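Local coordinates for acyl-CoA dehydrogenase (Slackia heliotrinireducens, PDB 4RM7), which belongs to the acyl-CoA dehydrogenase family, in which a beta-sheet middle domain sits between largely helical N- and C-terminal domains, at residues T150-E164 with L210-E224. Sequence-based numbering, arbitrary orientation.
Sequences TLVMNGTKMFVNNGE and LPFATVRFDNVEVKE
An antiparallel strand pair with a beta bulge, part of the beta-sheet middle domain of the acyl-CoA dehydrogenase fold, joins strand 151-161 to strand 212-221; the axes of 151-158 and 212-218 approach to 4.7 Å. Lys-157 and Val-215 exchange two backbone hydrogen bonds, as do Gly-155 and Phe-217; Met-153 and Val-220 resume the pattern after the register slips by one residue. At this bulge Asn-154 meets Asn-219 twice: its OD1 accepts a hydrogen bond from the backbone N of Asn-219 at 2.7 Å, and its ND2 donates one to Asn-219 OD1 at 3.0 Å. The two amide planes stand 89° apart; ND2 donates within its own plane but reaches OD1 from above the acceptor's plane, and this double grip fixes the rotation of the Asn-154 amide. On the face that carries Met-153, Val-215 and Phe-217, the selenium of Met-153, a selenomethionine, lies over the Phe-217 ring, 4.2 Å from its centroid, a Met-aromatic contact. With CG anti to the backbone N (chi1 178°) and the next bond also extended, the selenium is carried out over the ring; the bend at chi3 turns only the methyl CE. Gly-155 O lies at the edge of the same ring, in its plane. Past the corner at Phe-159, Val-160 CG2 touches Val-215 CG2 at 4.0 Å. Strand 143-146 borders 151-161 and strand 197-202 borders 212-221, placing the pair inside the sheet; Trp-188 of strand 184-191 packs on Met-153, while the Lys-157 amine reaches Glu-130 in a salt bridge.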
ATOM      1  N   THR A 150     -51.914 -19.953  17.040  1.00103.78           N
ATOM      2  CA  THR A 150     -51.301 -19.115  16.030  1.00 97.60           C
ATOM      3  C   THR A 150     -49.799 -19.269  15.982  1.00 90.85           C
ATOM      4  O   THR A 150     -49.168 -19.642  16.963  1.00 88.78           O
ATOM      5  CB  THR A 150     -51.574 -17.647  16.338  1.00101.60           C
ATOM      6  OG1 THR A 150     -51.365 -17.426  17.736  1.00114.93           O
ATOM      7  CG2 THR A 150     -52.992 -17.295  15.982  1.00104.08           C
ATOM      8  N   LEU A 151     -49.241 -18.964  14.817  1.00 83.35           N
ATOM      9  CA  LEU A 151     -47.806 -18.915  14.617  1.00 77.17           C
ATOM     10  C   LEU A 151     -47.404 -17.460  14.471  1.00 75.62           C
ATOM     11  O   LEU A 151     -47.959 -16.736  13.659  1.00 72.05           O
ATOM     12  CB  LEU A 151     -47.434 -19.674  13.352  1.00 76.11           C
ATOM     13  CG  LEU A 151     -47.740 -21.164  13.349  1.00 83.90           C
ATOM     14  CD1 LEU A 151     -47.233 -21.823  12.082  1.00 78.54           C
ATOM     15  CD2 LEU A 151     -47.127 -21.813  14.572  1.00 87.03           C
ATOM     16  N   VAL A 152     -46.447 -17.030  15.272  1.00 76.76           N
ATOM     17  CA  VAL A 152     -46.069 -15.632  15.303  1.00 75.32           C
ATOM     18  C   VAL A 152     -44.580 -15.387  15.060  1.00 71.24           C
ATOM     19  O   VAL A 152     -43.734 -16.010  15.679  1.00 69.10           O
ATOM     20  CB  VAL A 152     -46.487 -15.014  16.638  1.00 75.69           C
ATOM     21  CG1 VAL A 152     -45.605 -15.535  17.753  1.00 77.85           C
ATOM     22  CG2 VAL A 152     -46.448 -13.505  16.563  1.00 77.02           C
HETATM   23  N   MSE A 153     -44.272 -14.450  14.173  1.00 71.03           N
HETATM   24  CA  MSE A 153     -42.896 -14.189  13.783  1.00 68.33           C
HETATM   25  C   MSE A 153     -42.368 -12.870  14.355  1.00 66.02           C
HETATM   26  O   MSE A 153     -43.049 -11.842  14.304  1.00 63.29           O
HETATM   27  CB  MSE A 153     -42.772 -14.187  12.261  1.00 67.49           C
HETATM   28  CG  MSE A 153     -41.363 -13.861  11.764  1.00 69.95           C
HETATM   29 SE   MSE A 153     -41.201 -13.720   9.807  1.00 85.24          SE
HETATM   30  CE  MSE A 153     -41.190 -15.614   9.334  1.00 66.24           C
ATOM     31  N   ASN A 154     -41.151 -12.919  14.900  1.00 65.86           N
ATOM     32  CA  ASN A 154     -40.496 -11.751  15.478  1.00 64.44           C
ATOM     33  C   ASN A 154     -39.026 -11.728  15.116  1.00 65.18           C
ATOM     34  O   ASN A 154     -38.318 -12.722  15.281  1.00 66.38           O
ATOM     35  CB  ASN A 154     -40.647 -11.724  16.995  1.00 64.44           C
ATOM     36  CG  ASN A 154     -42.035 -11.319  17.434  1.00 69.20           C
ATOM     37  OD1 ASN A 154     -42.416 -10.142  17.338  1.00 71.72           O
ATOM     38  ND2 ASN A 154     -42.804 -12.289  17.933  1.00 66.65           N
ATOM     39  N   GLY A 155     -38.574 -10.582  14.622  1.00 63.26           N
ATOM     40  CA  GLY A 155     -37.209 -10.425  14.171  1.00 61.97           C
ATOM     41  C   GLY A 155     -37.055  -9.164  13.348  1.00 62.26           C
ATOM     42  O   GLY A 155     -38.030  -8.464  13.080  1.00 66.50           O
ATOM     43  N   THR A 156     -35.820  -8.879  12.953  1.00 61.48           N
ATOM     44  CA  THR A 156     -35.488  -7.696  12.178  1.00 56.69           C
ATOM     45  C   THR A 156     -34.489  -8.073  11.100  1.00 65.76           C
ATOM     46  O   THR A 156     -33.422  -8.617  11.388  1.00 68.90           O
ATOM     47  CB  THR A 156     -34.888  -6.580  13.043  1.00 56.95           C
ATOM     48  OG1 THR A 156     -35.914  -5.989  13.837  1.00 66.40           O
ATOM     49  CG2 THR A 156     -34.284  -5.492  12.171  1.00 54.92           C
ATOM     50  N   LYS A 157     -34.841  -7.794   9.854  1.00 65.11           N
ATOM     51  CA  LYS A 157     -33.958  -8.112   8.759  1.00 57.28           C
ATOM     52  C   LYS A 157     -33.370  -6.832   8.215  1.00 57.28           C
ATOM     53  O   LYS A 157     -34.027  -5.796   8.175  1.00 56.43           O
ATOM     54  CB  LYS A 157     -34.697  -8.894   7.678  1.00 50.96           C
ATOM     55  CG  LYS A 157     -35.144 -10.254   8.134  1.00 53.16           C
ATOM     56  CD  LYS A 157     -33.978 -11.145   8.548  1.00 54.77           C
ATOM     57  CE  LYS A 157     -34.472 -12.556   8.815  1.00 55.21           C
ATOM     58  NZ  LYS A 157     -33.390 -13.524   9.177  1.00 57.65           N
HETATM   59  N   MSE A 158     -32.111  -6.922   7.812  1.00 64.64           N
HETATM   60  CA  MSE A 158     -31.310  -5.770   7.430  1.00 65.30           C
HETATM   61  C   MSE A 158     -30.916  -5.886   5.971  1.00 65.66           C
HETATM   62  O   MSE A 158     -30.836  -6.990   5.437  1.00 73.62           O
HETATM   63  CB  MSE A 158     -30.075  -5.697   8.320  1.00 74.75           C
HETATM   64  CG  MSE A 158     -29.428  -4.340   8.418  1.00 86.67           C
HETATM   65 SE   MSE A 158     -28.881  -3.993  10.254  1.00178.79          SE
HETATM   66  CE  MSE A 158     -30.657  -4.033  11.062  1.00 73.05           C
ATOM     67  N   PHE A 159     -30.689  -4.753   5.326  1.00 69.64           N
ATOM     68  CA  PHE A 159     -30.215  -4.731   3.940  1.00 63.65           C
ATOM     69  C   PHE A 159     -31.119  -5.557   3.015  1.00 58.94           C
ATOM     70  O   PHE A 159     -30.641  -6.356   2.220  1.00 61.08           O
ATOM     71  CB  PHE A 159     -28.767  -5.238   3.869  1.00 63.62           C
ATOM     72  CG  PHE A 159     -27.841  -4.601   4.884  1.00 66.60           C
ATOM     73  CD1 PHE A 159     -27.682  -3.224   4.934  1.00 66.79           C
ATOM     74  CD2 PHE A 159     -27.116  -5.383   5.777  1.00 71.76           C
ATOM     75  CE1 PHE A 159     -26.816  -2.630   5.871  1.00 67.44           C
ATOM     76  CE2 PHE A 159     -26.254  -4.798   6.715  1.00 70.19           C
ATOM     77  CZ  PHE A 159     -26.102  -3.425   6.758  1.00 67.23           C
ATOM     78  N   VAL A 160     -32.427  -5.374   3.138  1.00 55.57           N
ATOM     79  CA  VAL A 160     -33.381  -6.116   2.328  1.00 52.63           C
ATOM     80  C   VAL A 160     -33.602  -5.403   1.013  1.00 59.65           C
ATOM     81  O   VAL A 160     -34.312  -4.396   0.966  1.00 64.30           O
ATOM     82  CB  VAL A 160     -34.735  -6.277   3.048  1.00 53.00           C
ATOM     83  CG1 VAL A 160     -35.723  -7.043   2.181  1.00 50.13           C
ATOM     84  CG2 VAL A 160     -34.543  -6.959   4.411  1.00 51.95           C
ATOM     85  N   ASN A 161     -32.997  -5.915  -0.058  1.00 62.77           N
ATOM     86  CA  ASN A 161     -33.179  -5.305  -1.369  1.00 65.45           C
ATOM     87  C   ASN A 161     -34.644  -5.213  -1.716  1.00 66.37           C
ATOM     88  O   ASN A 161     -35.369  -6.205  -1.660  1.00 65.45           O
ATOM     89  CB  ASN A 161     -32.458  -6.071  -2.477  1.00 67.19           C
ATOM     90  CG  ASN A 161     -32.949  -5.669  -3.865  1.00 64.22           C
ATOM     91  OD1 ASN A 161     -33.752  -6.371  -4.479  1.00 69.78           O
ATOM     92  ND2 ASN A 161     -32.500  -4.514  -4.344  1.00 59.65           N
ATOM     93  N   ASN A 162     -35.056  -4.003  -2.076  1.00 68.73           N
ATOM     94  CA  ASN A 162     -36.461  -3.687  -2.365  1.00 64.75           C
ATOM     95  C   ASN A 162     -37.421  -4.091  -1.246  1.00 63.60           C
ATOM     96  O   ASN A 162     -38.598  -4.382  -1.485  1.00 61.66           O
ATOM     97  CB  ASN A 162     -36.914  -4.311  -3.684  1.00 72.89           C
ATOM     98  CG  ASN A 162     -38.198  -3.659  -4.223  1.00 88.08           C
ATOM     99  OD1 ASN A 162     -38.464  -2.469  -3.984  1.00 88.33           O
ATOM    100  ND2 ASN A 162     -39.009  -4.446  -4.929  1.00 92.64           N
ATOM    101  N   GLY A 163     -36.924  -4.072  -0.014  1.00 58.15           N
ATOM    102  CA  GLY A 163     -37.737  -4.439   1.130  1.00 56.66           C
ATOM    103  C   GLY A 163     -38.959  -3.565   1.300  1.00 57.33           C
ATOM    104  O   GLY A 163     -40.000  -4.024   1.740  1.00 71.53           O
ATOM    105  N   GLU A 164     -38.825  -2.305   0.918  1.00 59.66           N
ATOM    106  CA  GLU A 164     -39.853  -1.305   1.141  1.00 62.70           C
ATOM    107  C   GLU A 164     -41.123  -1.529   0.339  1.00 68.83           C
ATOM    108  O   GLU A 164     -42.214  -1.218   0.808  1.00 73.79           O
ATOM    109  CB  GLU A 164     -39.293   0.072   0.819  1.00 64.30           C
ATOM    110  CG  GLU A 164     -40.177   1.208   1.235  1.00 69.53           C
ATOM    111  CD  GLU A 164     -39.575   2.549   0.880  1.00 85.95           C
ATOM    112  OE1 GLU A 164     -38.399   2.580   0.453  1.00 89.30           O
ATOM    113  OE2 GLU A 164     -40.280   3.570   1.016  1.00 91.93           O
ATOM    114  N   LEU A 210     -30.448  -0.284  -6.424  1.00 71.92           N
ATOM    115  CA  LEU A 210     -30.670  -1.453  -5.617  1.00 75.73           C
ATOM    116  C   LEU A 210     -31.039  -0.952  -4.229  1.00 72.45           C
ATOM    117  O   LEU A 210     -30.295  -1.117  -3.268  1.00 65.05           O
ATOM    118  CB  LEU A 210     -29.391  -2.277  -5.588  1.00 81.33           C
ATOM    119  CG  LEU A 210     -29.444  -3.767  -5.274  1.00 92.20           C
ATOM    120  CD1 LEU A 210     -30.326  -4.511  -6.257  1.00 94.38           C
ATOM    121  CD2 LEU A 210     -28.045  -4.355  -5.255  1.00 91.41           C
ATOM    122  N   PRO A 211     -32.195  -0.311  -4.115  1.00 65.40           N
ATOM    123  CA  PRO A 211     -32.622   0.249  -2.832  1.00 65.56           C
ATOM    124  C   PRO A 211     -32.917  -0.820  -1.816  1.00 72.31           C
ATOM    125  O   PRO A 211     -33.662  -1.732  -2.115  1.00 86.77           O
ATOM    126  CB  PRO A 211     -33.930   0.938  -3.184  1.00 64.08           C
ATOM    127  CG  PRO A 211     -34.441   0.175  -4.333  1.00 63.59           C
ATOM    128  CD  PRO A 211     -33.227  -0.143  -5.143  1.00 63.77           C
ATOM    129  N   PHE A 212     -32.355  -0.679  -0.625  1.00 70.62           N
ATOM    130  CA  PHE A 212     -32.492  -1.621   0.471  1.00 72.89           C
ATOM    131  C   PHE A 212     -33.368  -1.074   1.593  1.00 67.02           C
ATOM    132  O   PHE A 212     -33.610   0.103   1.651  1.00 66.15           O
ATOM    133  CB  PHE A 212     -31.123  -1.881   1.082  1.00 81.29           C
ATOM    134  CG  PHE A 212     -30.199  -2.661   0.214  1.00 91.11           C
ATOM    135  CD1 PHE A 212     -28.834  -2.539   0.368  1.00 89.78           C
ATOM    136  CD2 PHE A 212     -30.681  -3.532  -0.742  1.00105.06           C
ATOM    137  CE1 PHE A 212     -27.967  -3.261  -0.438  1.00 86.56           C
ATOM    138  CE2 PHE A 212     -29.826  -4.265  -1.541  1.00111.07           C
ATOM    139  CZ  PHE A 212     -28.467  -4.123  -1.392  1.00 98.87           C
ATOM    140  N   ALA A 213     -33.812  -1.932   2.504  1.00 58.36           N
ATOM    141  CA  ALA A 213     -34.547  -1.481   3.678  1.00 55.52           C
ATOM    142  C   ALA A 213     -34.245  -2.371   4.855  1.00 59.68           C
ATOM    143  O   ALA A 213     -33.860  -3.527   4.681  1.00 55.89           O
ATOM    144  CB  ALA A 213     -36.048  -1.474   3.416  1.00 51.00           C
ATOM    145  N   THR A 214     -34.410  -1.812   6.050  1.00 59.02           N
ATOM    146  CA  THR A 214     -34.517  -2.598   7.269  1.00 52.04           C
ATOM    147  C   THR A 214     -35.987  -2.953   7.440  1.00 50.43           C
ATOM    148  O   THR A 214     -36.859  -2.090   7.317  1.00 53.73           O
ATOM    149  CB  THR A 214     -34.005  -1.830   8.509  1.00 56.03           C
ATOM    150  OG1 THR A 214     -32.631  -1.465   8.327  1.00 61.20           O
ATOM    151  CG2 THR A 214     -34.130  -2.677   9.757  1.00 56.14           C
ATOM    152  N   VAL A 215     -36.269  -4.221   7.705  1.00 49.52           N
ATOM    153  CA  VAL A 215     -37.645  -4.652   7.883  1.00 51.40           C
ATOM    154  C   VAL A 215     -37.828  -5.306   9.239  1.00 52.35           C
ATOM    155  O   VAL A 215     -37.158  -6.288   9.556  1.00 54.31           O
ATOM    156  CB  VAL A 215     -38.085  -5.638   6.779  1.00 49.88           C
ATOM    157  CG1 VAL A 215     -39.515  -6.047   7.000  1.00 45.39           C
ATOM    158  CG2 VAL A 215     -37.925  -5.008   5.407  1.00 46.67           C
ATOM    159  N   ARG A 216     -38.737  -4.764  10.039  1.00 50.75           N
ATOM    160  CA  ARG A 216     -39.030  -5.332  11.346  1.00 48.13           C
ATOM    161  C   ARG A 216     -40.320  -6.134  11.279  1.00 51.68           C
ATOM    162  O   ARG A 216     -41.328  -5.684  10.722  1.00 52.99           O
ATOM    163  CB  ARG A 216     -39.142  -4.233  12.407  1.00 54.61           C
ATOM    164  CG  ARG A 216     -39.112  -4.723  13.869  1.00 61.63           C
ATOM    165  CD  ARG A 216     -40.038  -3.891  14.779  1.00 75.10           C
ATOM    166  NE  ARG A 216     -40.279  -2.547  14.244  1.00 89.52           N
ATOM    167  CZ  ARG A 216     -41.267  -1.731  14.625  1.00 93.67           C
ATOM    168  NH1 ARG A 216     -42.141  -2.090  15.565  1.00 88.04           N
ATOM    169  NH2 ARG A 216     -41.380  -0.538  14.057  1.00 96.28           N
ATOM    170  N   PHE A 217     -40.280  -7.333  11.848  1.00 53.44           N
ATOM    171  CA  PHE A 217     -41.468  -8.148  12.015  1.00 52.45           C
ATOM    172  C   PHE A 217     -41.884  -8.108  13.490  1.00 57.44           C
ATOM    173  O   PHE A 217     -41.175  -8.613  14.370  1.00 60.38           O
ATOM    174  CB  PHE A 217     -41.199  -9.573  11.539  1.00 54.23           C
ATOM    175  CG  PHE A 217     -40.770  -9.653  10.102  1.00 55.04           C
ATOM    176  CD1 PHE A 217     -41.686  -9.988   9.107  1.00 48.04           C
ATOM    177  CD2 PHE A 217     -39.447  -9.382   9.737  1.00 61.78           C
ATOM    178  CE1 PHE A 217     -41.292 -10.049   7.769  1.00 51.75           C
ATOM    179  CE2 PHE A 217     -39.042  -9.439   8.398  1.00 59.18           C
ATOM    180  CZ  PHE A 217     -39.969  -9.769   7.409  1.00 55.88           C
ATOM    181  N   ASP A 218     -43.018  -7.465  13.751  1.00 57.74           N
ATOM    182  CA  ASP A 218     -43.536  -7.310  15.109  1.00 63.60           C
ATOM    183  C   ASP A 218     -44.788  -8.164  15.290  1.00 61.21           C
ATOM    184  O   ASP A 218     -45.869  -7.775  14.847  1.00 64.61           O
ATOM    185  CB  ASP A 218     -43.837  -5.830  15.405  1.00 66.53           C
ATOM    186  CG  ASP A 218     -44.597  -5.629  16.707  1.00 76.48           C
ATOM    187  OD1 ASP A 218     -44.380  -6.405  17.666  1.00 82.01           O
ATOM    188  OD2 ASP A 218     -45.418  -4.686  16.773  1.00 85.97           O
ATOM    189  N   ASN A 219     -44.626  -9.313  15.949  1.00 60.88           N
ATOM    190  CA  ASN A 219     -45.681 -10.328  16.097  1.00 63.24           C
ATOM    191  C   ASN A 219     -46.510 -10.544  14.841  1.00 60.72           C
ATOM    192  O   ASN A 219     -47.700 -10.287  14.838  1.00 63.65           O
ATOM    193  CB  ASN A 219     -46.624  -9.983  17.254  1.00 66.79           C
ATOM    194  CG  ASN A 219     -45.959 -10.116  18.605  1.00 72.80           C
ATOM    195  OD1 ASN A 219     -45.348 -11.136  18.901  1.00 76.49           O
ATOM    196  ND2 ASN A 219     -46.059  -9.073  19.427  1.00 76.87           N
ATOM    197  N   VAL A 220     -45.882 -11.002  13.769  1.00 60.21           N
ATOM    198  CA  VAL A 220     -46.616 -11.205  12.531  1.00 62.58           C
ATOM    199  C   VAL A 220     -47.166 -12.620  12.445  1.00 67.36           C
ATOM    200  O   VAL A 220     -46.425 -13.593  12.577  1.00 69.74           O
ATOM    201  CB  VAL A 220     -45.737 -10.919  11.317  1.00 56.78           C
ATOM    202  CG1 VAL A 220     -46.524 -11.161  10.043  1.00 49.06           C
ATOM    203  CG2 VAL A 220     -45.239  -9.491  11.381  1.00 61.32           C
ATOM    204  N   GLU A 221     -48.476 -12.724  12.250  1.00 71.42           N
ATOM    205  CA  GLU A 221     -49.125 -14.020  12.091  1.00 72.18           C
ATOM    206  C   GLU A 221     -48.728 -14.652  10.770  1.00 76.37           C
ATOM    207  O   GLU A 221     -48.979 -14.092   9.698  1.00 76.12           O
ATOM    208  CB  GLU A 221     -50.641 -13.886  12.146  1.00 70.87           C
ATOM    209  CG  GLU A 221     -51.166 -13.309  13.434  1.00 77.80           C
ATOM    210  CD  GLU A 221     -52.513 -13.883  13.822  1.00 84.82           C
ATOM    211  OE1 GLU A 221     -53.100 -14.673  13.038  1.00 87.48           O
ATOM    212  OE2 GLU A 221     -52.974 -13.549  14.929  1.00 89.28           O
ATOM    213  N   VAL A 222     -48.112 -15.823  10.843  1.00 73.90           N
ATOM    214  CA  VAL A 222     -47.724 -16.519   9.629  1.00 72.97           C
ATOM    215  C   VAL A 222     -48.485 -17.834   9.511  1.00 73.48           C
ATOM    216  O   VAL A 222     -48.653 -18.557  10.490  1.00 75.20           O
ATOM    217  CB  VAL A 222     -46.190 -16.757   9.582  1.00 58.56           C
ATOM    218  CG1 VAL A 222     -45.459 -15.422   9.506  1.00 55.54           C
ATOM    219  CG2 VAL A 222     -45.715 -17.554  10.787  1.00 58.28           C
ATOM    220  N   LYS A 223     -48.976 -18.128   8.313  1.00 69.88           N
ATOM    221  CA  LYS A 223     -49.701 -19.376   8.089  1.00 73.71           C
ATOM    222  C   LYS A 223     -48.727 -20.516   7.771  1.00 78.60           C
ATOM    223  O   LYS A 223     -47.619 -20.283   7.298  1.00 82.38           O
ATOM    224  CB  LYS A 223     -50.733 -19.196   6.967  1.00 73.76           C
ATOM    225  CG  LYS A 223     -51.959 -18.401   7.399  1.00 81.19           C
ATOM    226  CD  LYS A 223     -52.930 -18.145   6.241  1.00 89.49           C
ATOM    227  CE  LYS A 223     -54.106 -17.238   6.653  1.00 89.84           C
ATOM    228  NZ  LYS A 223     -53.705 -15.800   6.913  1.00 82.25           N
ATOM    229  N   GLU A 224     -49.135 -21.749   8.051  1.00 87.56           N
ATOM    230  CA  GLU A 224     -48.275 -22.905   7.811  1.00 90.20           C
ATOM    231  C   GLU A 224     -47.956 -23.076   6.322  1.00 85.69           C
ATOM    232  O   GLU A 224     -46.849 -23.483   5.953  1.00 82.64           O
ATOM    233  CB  GLU A 224     -48.926 -24.170   8.371  1.00 98.73           C
ATOM    234  CG  GLU A 224     -48.155 -25.461   8.103  1.00111.55           C
ATOM    235  CD  GLU A 224     -46.838 -25.549   8.865  1.00114.79           C
ATOM    236  OE1 GLU A 224     -46.578 -24.675   9.719  1.00111.68           O
ATOM    237  OE2 GLU A 224     -46.064 -26.500   8.610  1.00117.29           O
TER